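Local coordinates for trans-2-enoyl-CoA reductase [NADH] (PDB 4GGP), which catalyses the NADH-dependent reduction of the carbon-carbon double bond of enoyl-CoA thioesters, turning crotonyl-CoA into butyryl-CoA for fatty acid synthesis, at residues A[278-283]-A[297-302]; A[305-310]-A[341-346]. All blocks are in the same frame, centred on the assembly; numbering follows the deposited sequence.

Interaction 1 (A[278-283]-A[297-302]); sequences KGLVTR and SLFKVM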
ATOM      1  N   LYS A 278      -8.686  -1.869  -2.766  1.00 25.80           N
ATOM      2  CA  LYS A 278      -9.723  -1.023  -2.173  1.00 24.91           C
ATOM      3  C   LYS A 278      -9.139   0.292  -1.641  1.00 29.22           C
ATOM      4  O   LYS A 278      -7.930   0.414  -1.433  1.00 27.81           O
ATOM      5  CB  LYS A 278     -10.443  -1.775  -1.053  1.00 25.82           C
ATOM      6  CG  LYS A 278      -9.699  -1.765   0.279  1.00 25.73           C
ATOM      7  CD  LYS A 278     -10.466  -2.534   1.341  1.00 33.95           C
ATOM      8  CE  LYS A 278     -11.819  -1.905   1.625  1.00 31.01           C
ATOM      9  NZ  LYS A 278     -11.694  -0.785   2.590  1.00 38.97           N
ATOM     10  N   GLY A 279     -10.001   1.280  -1.426  1.00 28.63           N
ATOM     11  CA  GLY A 279      -9.568   2.552  -0.877  1.00 30.78           C
ATOM     12  C   GLY A 279      -9.352   2.478   0.621  1.00 24.77           C
ATOM     13  O   GLY A 279     -10.157   1.893   1.344  1.00 33.10           O
ATOM     14  N   LEU A 280      -8.254   3.064   1.084  1.00 30.64           N
ATOM     15  CA  LEU A 280      -7.924   3.089   2.504  1.00 32.97           C
ATOM     16  C   LEU A 280      -7.273   4.422   2.839  1.00 31.05           C
ATOM     17  O   LEU A 280      -6.979   5.213   1.944  1.00 30.37           O
ATOM     18  CB  LEU A 280      -6.989   1.932   2.868  1.00 34.39           C
ATOM     19  CG  LEU A 280      -7.604   0.530   2.767  1.00 43.64           C
ATOM     20  CD1 LEU A 280      -6.571  -0.556   3.016  1.00 35.68           C
ATOM     21  CD2 LEU A 280      -8.791   0.376   3.729  1.00 38.91           C
ATOM     22  N   VAL A 281      -7.071   4.677   4.127  1.00 25.18           N
ATOM     23  CA  VAL A 281      -6.443   5.917   4.564  1.00 32.80           C
ATOM     24  C   VAL A 281      -4.963   5.900   4.205  1.00 40.57           C
ATOM     25  O   VAL A 281      -4.221   5.025   4.651  1.00 38.97           O
ATOM     26  CB  VAL A 281      -6.593   6.130   6.083  1.00 33.37           C
ATOM     27  CG1 VAL A 281      -5.887   7.411   6.512  1.00 38.59           C
ATOM     28  CG2 VAL A 281      -8.061   6.184   6.470  1.00 32.10           C
ATOM     29  N   THR A 282      -4.545   6.859   3.380  1.00 40.23           N
ATOM     30  CA  THR A 282      -3.137   6.996   3.011  1.00 39.54           C
ATOM     31  C   THR A 282      -2.599   8.346   3.479  1.00 41.47           C
ATOM     32  O   THR A 282      -3.364   9.217   3.892  1.00 42.75           O
ATOM     33  CB  THR A 282      -2.915   6.887   1.486  1.00 36.86           C
ATOM     34  OG1 THR A 282      -3.501   8.019   0.829  1.00 41.78           O
ATOM     35  CG2 THR A 282      -3.520   5.604   0.933  1.00 29.33           C
ATOM     36  N   ARG A 283      -1.283   8.512   3.402  1.00 40.04           N
ATOM     37  CA  ARG A 283      -0.637   9.759   3.802  1.00 42.35           C
ATOM     38  C   ARG A 283      -1.174  10.938   3.001  1.00 46.65           C
ATOM     39  O   ARG A 283      -1.353  12.032   3.533  1.00 43.17           O
ATOM     40  CB  ARG A 283       0.878   9.656   3.620  1.00 52.41           C
ATOM     41  CG  ARG A 283       1.641  10.915   4.008  1.00 54.37           C
ATOM     42  CD  ARG A 283       3.127  10.783   3.702  1.00 53.78           C
ATOM     43  NE  ARG A 283       3.863  12.000   4.040  1.00 54.94           N
ATOM     44  CZ  ARG A 283       4.492  12.197   5.195  1.00 57.48           C
ATOM     45  NH1 ARG A 283       4.484  11.253   6.124  1.00 56.75           N
ATOM     46  NH2 ARG A 283       5.134  13.337   5.417  1.00 65.91           N
ATOM     47  N   SER A 297     -17.427   7.382   4.828  1.00 23.15           N
ATOM     48  CA  SER A 297     -18.753   6.885   4.469  1.00 22.97           C
ATOM     49  C   SER A 297     -18.678   5.425   4.030  1.00 23.95           C
ATOM     50  O   SER A 297     -19.550   4.623   4.363  1.00 26.02           O
ATOM     51  CB  SER A 297     -19.353   7.737   3.347  1.00 28.51           C
ATOM     52  OG  SER A 297     -19.388   9.108   3.720  1.00 41.15           O
ATOM     53  N   LEU A 298     -17.626   5.090   3.290  1.00 26.46           N
ATOM     54  CA  LEU A 298     -17.405   3.719   2.845  1.00 21.34           C
ATOM     55  C   LEU A 298     -17.245   2.810   4.057  1.00 18.33           C
ATOM     56  O   LEU A 298     -17.871   1.760   4.138  1.00 23.56           O
ATOM     57  CB  LEU A 298     -16.155   3.640   1.971  1.00 25.49           C
ATOM     58  CG  LEU A 298     -15.882   2.283   1.314  1.00 24.09           C
ATOM     59  CD1 LEU A 298     -16.949   2.001   0.275  1.00 22.35           C
ATOM     60  CD2 LEU A 298     -14.490   2.240   0.691  1.00 25.28           C
ATOM     61  N   PHE A 299     -16.402   3.235   4.995  1.00 22.45           N
ATOM     62  CA  PHE A 299     -16.139   2.482   6.214  1.00 21.06           C
ATOM     63  C   PHE A 299     -17.427   2.210   6.979  1.00 23.88           C
ATOM     64  O   PHE A 299     -17.682   1.081   7.399  1.00 29.36           O
ATOM     65  CB  PHE A 299     -15.148   3.225   7.120  1.00 20.96           C
ATOM     66  CG  PHE A 299     -13.733   3.269   6.581  1.00 27.65           C
ATOM     67  CD1 PHE A 299     -13.378   2.539   5.458  1.00 28.44           C
ATOM     68  CD2 PHE A 299     -12.766   4.050   7.197  1.00 40.86           C
ATOM     69  CE1 PHE A 299     -12.082   2.582   4.961  1.00 36.25           C
ATOM     70  CE2 PHE A 299     -11.463   4.094   6.707  1.00 41.45           C
ATOM     71  CZ  PHE A 299     -11.125   3.359   5.588  1.00 33.57           C
ATOM     72  N   LYS A 300     -18.238   3.248   7.154  1.00 26.38           N
ATOM     73  CA  LYS A 300     -19.518   3.103   7.835  1.00 20.00           C
ATOM     74  C   LYS A 300     -20.374   2.045   7.143  1.00 23.70           C
ATOM     75  O   LYS A 300     -20.836   1.098   7.775  1.00 23.57           O
ATOM     76  CB  LYS A 300     -20.257   4.441   7.857  1.00 29.44           C
ATOM     77  CG  LYS A 300     -21.603   4.410   8.574  1.00 33.14           C
ATOM     78  CD  LYS A 300     -21.415   4.285  10.077  1.00 35.74           C
ATOM     79  CE  LYS A 300     -22.726   4.459  10.817  1.00 51.62           C
ATOM     80  NZ  LYS A 300     -22.519   4.455  12.291  1.00 56.04           N
ATOM     81  N   VAL A 301     -20.557   2.207   5.837  1.00 17.91           N
ATOM     82  CA  VAL A 301     -21.440   1.346   5.057  1.00 21.90           C
ATOM     83  C   VAL A 301     -20.950  -0.099   5.013  1.00 28.36           C
ATOM     84  O   VAL A 301     -21.734  -1.039   5.160  1.00 23.51           O
ATOM     85  CB  VAL A 301     -21.601   1.889   3.612  1.00 27.17           C
ATOM     86  CG1 VAL A 301     -22.210   0.833   2.690  1.00 27.56           C
ATOM     87  CG2 VAL A 301     -22.436   3.166   3.615  1.00 28.06           C
HETATM   88  N   MSE A 302     -19.645  -0.279   4.823  1.00 24.14           N
HETATM   89  CA  MSE A 302     -19.102  -1.624   4.713  1.00 21.97           C
HETATM   90  C   MSE A 302     -19.004  -2.331   6.061  1.00 26.96           C
HETATM   91  O   MSE A 302     -19.161  -3.547   6.132  1.00 25.59           O
HETATM   92  CB  MSE A 302     -17.755  -1.614   3.982  1.00 26.26           C
HETATM   93  CG  MSE A 302     -17.883  -1.185   2.527  1.00 26.47           C
HETATM   94 SE   MSE A 302     -16.236  -1.404   1.498  1.00 43.56          SE
HETATM   95  CE  MSE A 302     -16.344  -3.314   1.138  1.00 22.06           C
TER

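Interaction 2 (A[305-310]-A[341-346]); sequences KGNHEG and DDWELE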
ATOM      1  N   LYS A 305     -22.571  -3.483   6.620  1.00 26.37           N
ATOM      2  CA  LYS A 305     -22.858  -4.593   5.727  1.00 23.33           C
ATOM      3  C   LYS A 305     -22.087  -5.849   6.137  1.00 34.40           C
ATOM      4  O   LYS A 305     -22.571  -6.965   5.968  1.00 31.60           O
ATOM      5  CB  LYS A 305     -22.522  -4.222   4.280  1.00 30.62           C
ATOM      6  CG  LYS A 305     -22.807  -5.339   3.288  1.00 34.75           C
ATOM      7  CD  LYS A 305     -22.571  -4.924   1.842  1.00 35.98           C
ATOM      8  CE  LYS A 305     -22.791  -6.117   0.909  1.00 38.79           C
ATOM      9  NZ  LYS A 305     -22.775  -5.751  -0.534  1.00 39.64           N
ATOM     10  N   GLY A 306     -20.880  -5.660   6.664  1.00 30.65           N
ATOM     11  CA  GLY A 306     -20.081  -6.768   7.164  1.00 28.21           C
ATOM     12  C   GLY A 306     -18.938  -7.211   6.264  1.00 36.25           C
ATOM     13  O   GLY A 306     -18.410  -8.311   6.425  1.00 32.98           O
ATOM     14  N   ASN A 307     -18.550  -6.365   5.314  1.00 28.71           N
ATOM     15  CA  ASN A 307     -17.464  -6.720   4.405  1.00 29.72           C
ATOM     16  C   ASN A 307     -16.351  -5.676   4.353  1.00 29.37           C
ATOM     17  O   ASN A 307     -15.709  -5.503   3.320  1.00 30.25           O
ATOM     18  CB  ASN A 307     -17.994  -7.009   2.993  1.00 33.47           C
ATOM     19  CG  ASN A 307     -18.688  -5.809   2.363  1.00 38.47           C
ATOM     20  OD1 ASN A 307     -18.736  -4.725   2.941  1.00 35.08           O
ATOM     21  ND2 ASN A 307     -19.222  -6.001   1.163  1.00 31.96           N
ATOM     22  N   HIS A 308     -16.140  -4.972   5.461  1.00 23.52           N
ATOM     23  CA  HIS A 308     -15.037  -4.021   5.561  1.00 27.07           C
ATOM     24  C   HIS A 308     -13.702  -4.757   5.667  1.00 27.30           C
ATOM     25  O   HIS A 308     -13.586  -5.717   6.424  1.00 27.77           O
ATOM     26  CB  HIS A 308     -15.208  -3.126   6.786  1.00 23.17           C
ATOM     27  CG  HIS A 308     -14.023  -2.252   7.058  1.00 26.32           C
ATOM     28  ND1 HIS A 308     -13.671  -1.201   6.239  1.00 27.32           N
ATOM     29  CD2 HIS A 308     -13.095  -2.287   8.045  1.00 26.55           C
ATOM     30  CE1 HIS A 308     -12.585  -0.618   6.717  1.00 32.15           C
ATOM     31  NE2 HIS A 308     -12.215  -1.257   7.812  1.00 27.76           N
ATOM     32  N   GLU A 309     -12.702  -4.301   4.914  1.00 22.61           N
ATOM     33  CA  GLU A 309     -11.366  -4.890   4.953  1.00 27.30           C
ATOM     34  C   GLU A 309     -10.291  -3.829   5.213  1.00 28.69           C
ATOM     35  O   GLU A 309     -10.387  -2.709   4.722  1.00 25.36           O
ATOM     36  CB  GLU A 309     -11.040  -5.591   3.629  1.00 21.94           C
ATOM     37  CG  GLU A 309     -11.820  -6.871   3.323  1.00 18.65           C
ATOM     38  CD  GLU A 309     -11.424  -7.466   1.973  1.00 29.83           C
ATOM     39  OE1 GLU A 309     -11.478  -6.728   0.960  1.00 24.67           O
ATOM     40  OE2 GLU A 309     -11.046  -8.664   1.926  1.00 28.87           O
ATOM     41  N   GLY A 310      -9.274  -4.195   5.988  1.00 22.97           N
ATOM     42  CA  GLY A 310      -8.060  -3.404   6.100  1.00 24.49           C
ATOM     43  C   GLY A 310      -7.011  -3.996   5.170  1.00 26.60           C
ATOM     44  O   GLY A 310      -7.334  -4.821   4.314  1.00 23.32           O
ATOM     45  N   ASP A 341     -11.074  -4.714  -5.454  1.00 24.44           N
ATOM     46  CA  ASP A 341     -11.965  -3.633  -5.051  1.00 24.32           C
ATOM     47  C   ASP A 341     -13.403  -3.986  -5.418  1.00 30.33           C
ATOM     48  O   ASP A 341     -14.266  -3.109  -5.500  1.00 26.91           O
ATOM     49  CB  ASP A 341     -11.555  -2.314  -5.715  1.00 22.49           C
ATOM     50  CG  ASP A 341     -11.535  -2.397  -7.239  1.00 35.97           C
ATOM     51  OD1 ASP A 341     -11.559  -3.523  -7.791  1.00 29.93           O
ATOM     52  OD2 ASP A 341     -11.485  -1.324  -7.883  1.00 31.76           O
ATOM     53  N   ASP A 342     -13.652  -5.277  -5.630  1.00 24.06           N
ATOM     54  CA  ASP A 342     -14.960  -5.744  -6.075  1.00 24.26           C
ATOM     55  C   ASP A 342     -16.045  -5.555  -5.012  1.00 31.01           C
ATOM     56  O   ASP A 342     -17.195  -5.260  -5.334  1.00 39.07           O
ATOM     57  CB  ASP A 342     -14.911  -7.198  -6.585  1.00 26.57           C
ATOM     58  CG  ASP A 342     -14.190  -8.153  -5.630  1.00 35.88           C
ATOM     59  OD1 ASP A 342     -13.334  -7.705  -4.843  1.00 33.81           O
ATOM     60  OD2 ASP A 342     -14.476  -9.368  -5.677  1.00 34.00           O
ATOM     61  N   TRP A 343     -15.670  -5.713  -3.750  1.00 25.84           N
ATOM     62  CA  TRP A 343     -16.590  -5.470  -2.647  1.00 32.21           C
ATOM     63  C   TRP A 343     -16.911  -3.982  -2.517  1.00 38.59           C
ATOM     64  O   TRP A 343     -18.068  -3.599  -2.323  1.00 29.61           O
ATOM     65  CB  TRP A 343     -15.997  -5.986  -1.336  1.00 29.82           C
ATOM     66  CG  TRP A 343     -15.794  -7.469  -1.293  1.00 26.07           C
ATOM     67  CD1 TRP A 343     -16.045  -8.370  -2.296  1.00 30.78           C
ATOM     68  CD2 TRP A 343     -15.302  -8.233  -0.185  1.00 19.84           C
ATOM     69  NE1 TRP A 343     -15.729  -9.641  -1.878  1.00 27.29           N
ATOM     70  CE2 TRP A 343     -15.276  -9.584  -0.587  1.00 26.91           C
ATOM     71  CE3 TRP A 343     -14.876  -7.901   1.103  1.00 24.10           C
ATOM     72  CZ2 TRP A 343     -14.846 -10.606   0.258  1.00 24.07           C
ATOM     73  CZ3 TRP A 343     -14.446  -8.920   1.942  1.00 27.40           C
ATOM     74  CH2 TRP A 343     -14.433 -10.253   1.515  1.00 23.48           C
ATOM     75  N   GLU A 344     -15.882  -3.146  -2.618  1.00 34.16           N
ATOM     76  CA  GLU A 344     -16.056  -1.698  -2.496  1.00 35.16           C
ATOM     77  C   GLU A 344     -16.980  -1.149  -3.574  1.00 35.10           C
ATOM     78  O   GLU A 344     -17.870  -0.348  -3.292  1.00 32.14           O
ATOM     79  CB  GLU A 344     -14.708  -0.970  -2.560  1.00 25.89           C
ATOM     80  CG  GLU A 344     -14.834   0.561  -2.658  1.00 27.95           C
ATOM     81  CD  GLU A 344     -13.485   1.264  -2.699  1.00 35.17           C
ATOM     82  OE1 GLU A 344     -12.466   0.602  -2.421  1.00 33.92           O
ATOM     83  OE2 GLU A 344     -13.437   2.477  -3.012  1.00 32.38           O
ATOM     84  N   LEU A 345     -16.772  -1.593  -4.809  1.00 28.56           N
ATOM     85  CA  LEU A 345     -17.497  -1.037  -5.944  1.00 36.05           C
ATOM     86  C   LEU A 345     -18.843  -1.707  -6.209  1.00 26.56           C
ATOM     87  O   LEU A 345     -19.453  -1.477  -7.251  1.00 36.91           O
ATOM     88  CB  LEU A 345     -16.624  -1.068  -7.202  1.00 32.27           C
ATOM     89  CG  LEU A 345     -15.401  -0.150  -7.133  1.00 36.83           C
ATOM     90  CD1 LEU A 345     -14.612  -0.195  -8.435  1.00 36.04           C
ATOM     91  CD2 LEU A 345     -15.819   1.283  -6.794  1.00 28.97           C
ATOM     92  N   GLU A 346     -19.302  -2.531  -5.269  1.00 28.13           N
ATOM     93  CA  GLU A 346     -20.637  -3.116  -5.370  1.00 31.96           C
ATOM     94  C   GLU A 346     -21.669  -2.002  -5.471  1.00 36.12           C
ATOM     95  O   GLU A 346     -21.533  -0.955  -4.832  1.00 30.54           O
ATOM     96  CB  GLU A 346     -20.947  -4.003  -4.162  1.00 32.49           C
ATOM     97  CG  GLU A 346     -20.277  -5.366  -4.194  1.00 41.86           C
ATOM     98  CD  GLU A 346     -20.269  -6.040  -2.834  1.00 52.09           C
ATOM     99  OE1 GLU A 346     -20.636  -5.378  -1.839  1.00 46.62           O
ATOM    100  OE2 GLU A 346     -19.888  -7.230  -2.760  1.00 51.81           O
TER
HETATM  101  O   HOH W   1     -19.557  -8.480  -0.030  1.00 47.89           O

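Interaction 1 (A[278-283]-A[297-302])
Phe299 reaches from its helix to the NAD-binding loop 278-283 and meets it with the far end of its ring, on both sides of CZ. At CE2 the partner is CG2 of Val281, 4.0 Å away at the ring edge and near the ring plane. At CE1, CD2 of Leu280 approaches obliquely at 4.1 Å. Lys278 NZ lies 4.1 Å from Phe299 CE1, again near the ring plane, so the ammonium is beside the ring and not over its pi cloud. The carbonyl oxygen of Gly279 faces the same edge, 4.2 Å from Phe299 CE1.

Two other helix residues add lighter contacts. CD2 of Leu298 stands 4.4 Å from Gly279 O, and the selenium of Met302 (a selenomethionine) is 4.4 Å from Lys278 CE. No hydrogen bond joins the segments, so apolar and van der Waals contacts carry the interface.

What places the lysine end here is a folded chain: bends at chi3 (-62°) and chi4 (-83°) turn NZ back toward its own loop. There Lys278 NZ makes a weak 3.3 Å hydrogen bond to Gly279 O and a further one to the carbonyl oxygen of Glu309, which give the buried ammonium polar partners. The loop backbone is tied down by Tyr62, Gln314 and Glu344, while the Leu280 side chain adjoins Tyr62 of the NAD site.

In the Rossmann-type fold, loop 278-283 follows strand 270-276 of the parallel sheet and leads to helix 291-305, whose flank it touches here. Helix 371-380 borders Val281 and Phe299 through Tyr374 and Asp377, and helix 347-359 packs on Leu298 and Val301.

Interaction 2 (A[305-310]-A[341-346])
Lys305 and Glu346 form a salt bridge between the end of helix 291-305 and the N-cap position of helix 347-359. The lysine chain is extended beyond CG, and its NZ donates to OE1 of Glu346 from 50° out of the carboxylate plane; the refined length, 2.5 Å, is unusually short and its exact value doubtful. Asp348 OD2 is a second anionic partner of NZ. The other carboxylate oxygen, Glu346 OE2, accepts a hydrogen bond from a water at 3.0 Å, and that water in turn accepts one from Asn307 ND2 at 2.8 Å. The same water lies over one face of the Trp343 ring, offset toward its rim.

Trp343 fills the rest of the interface with its six-membered ring. The carbonyl oxygen of Asn307 meets CE3 of Trp343 at the ring edge, 3.4 Å away, and Asn307 CB lies 3.8 Å from the same carbon. From another direction Glu309 brings its carboxylate to the ring, CD 3.4 Å from Trp343 CZ3, with the two planes 30° apart. Both of its oxygens are satisfied outside this contact, OE1 by Gln314 NE2 and OE2 by Arg317 NE.

Glu346 OE1 also lies 3.2 Å from the backbone oxygen of Trp343, an acceptor-acceptor approach that the lysine charge probably eases. Charge pairing and a bridging water thus join the polar side of the contact, beside an indole that packs against a carboxylate whose charge is probably offset by Arg317, which also pairs with Asp342.

Interaction 1 is buried and without a hydrogen bond across it, with an aromatic edge against the NAD-binding loop, whereas interaction 2 lies nearer the surface and depends on a salt bridge, a water and an indole. Helix 291-305 runs through both: its middle supplies Phe299 to the first, and its last residue, Lys305, belongs to the second. The two sites, with centres about 9 Å apart, also touch directly. Glu344 OE1 probably accepts a hydrogen bond from Gly279 N, Asn307 N probably donates one to Met302 O, and the His308 and Phe299 rings meet edge-to-face. Segment 341-346 is thereby coupled to the cofactor loop as well as to segment 305-310.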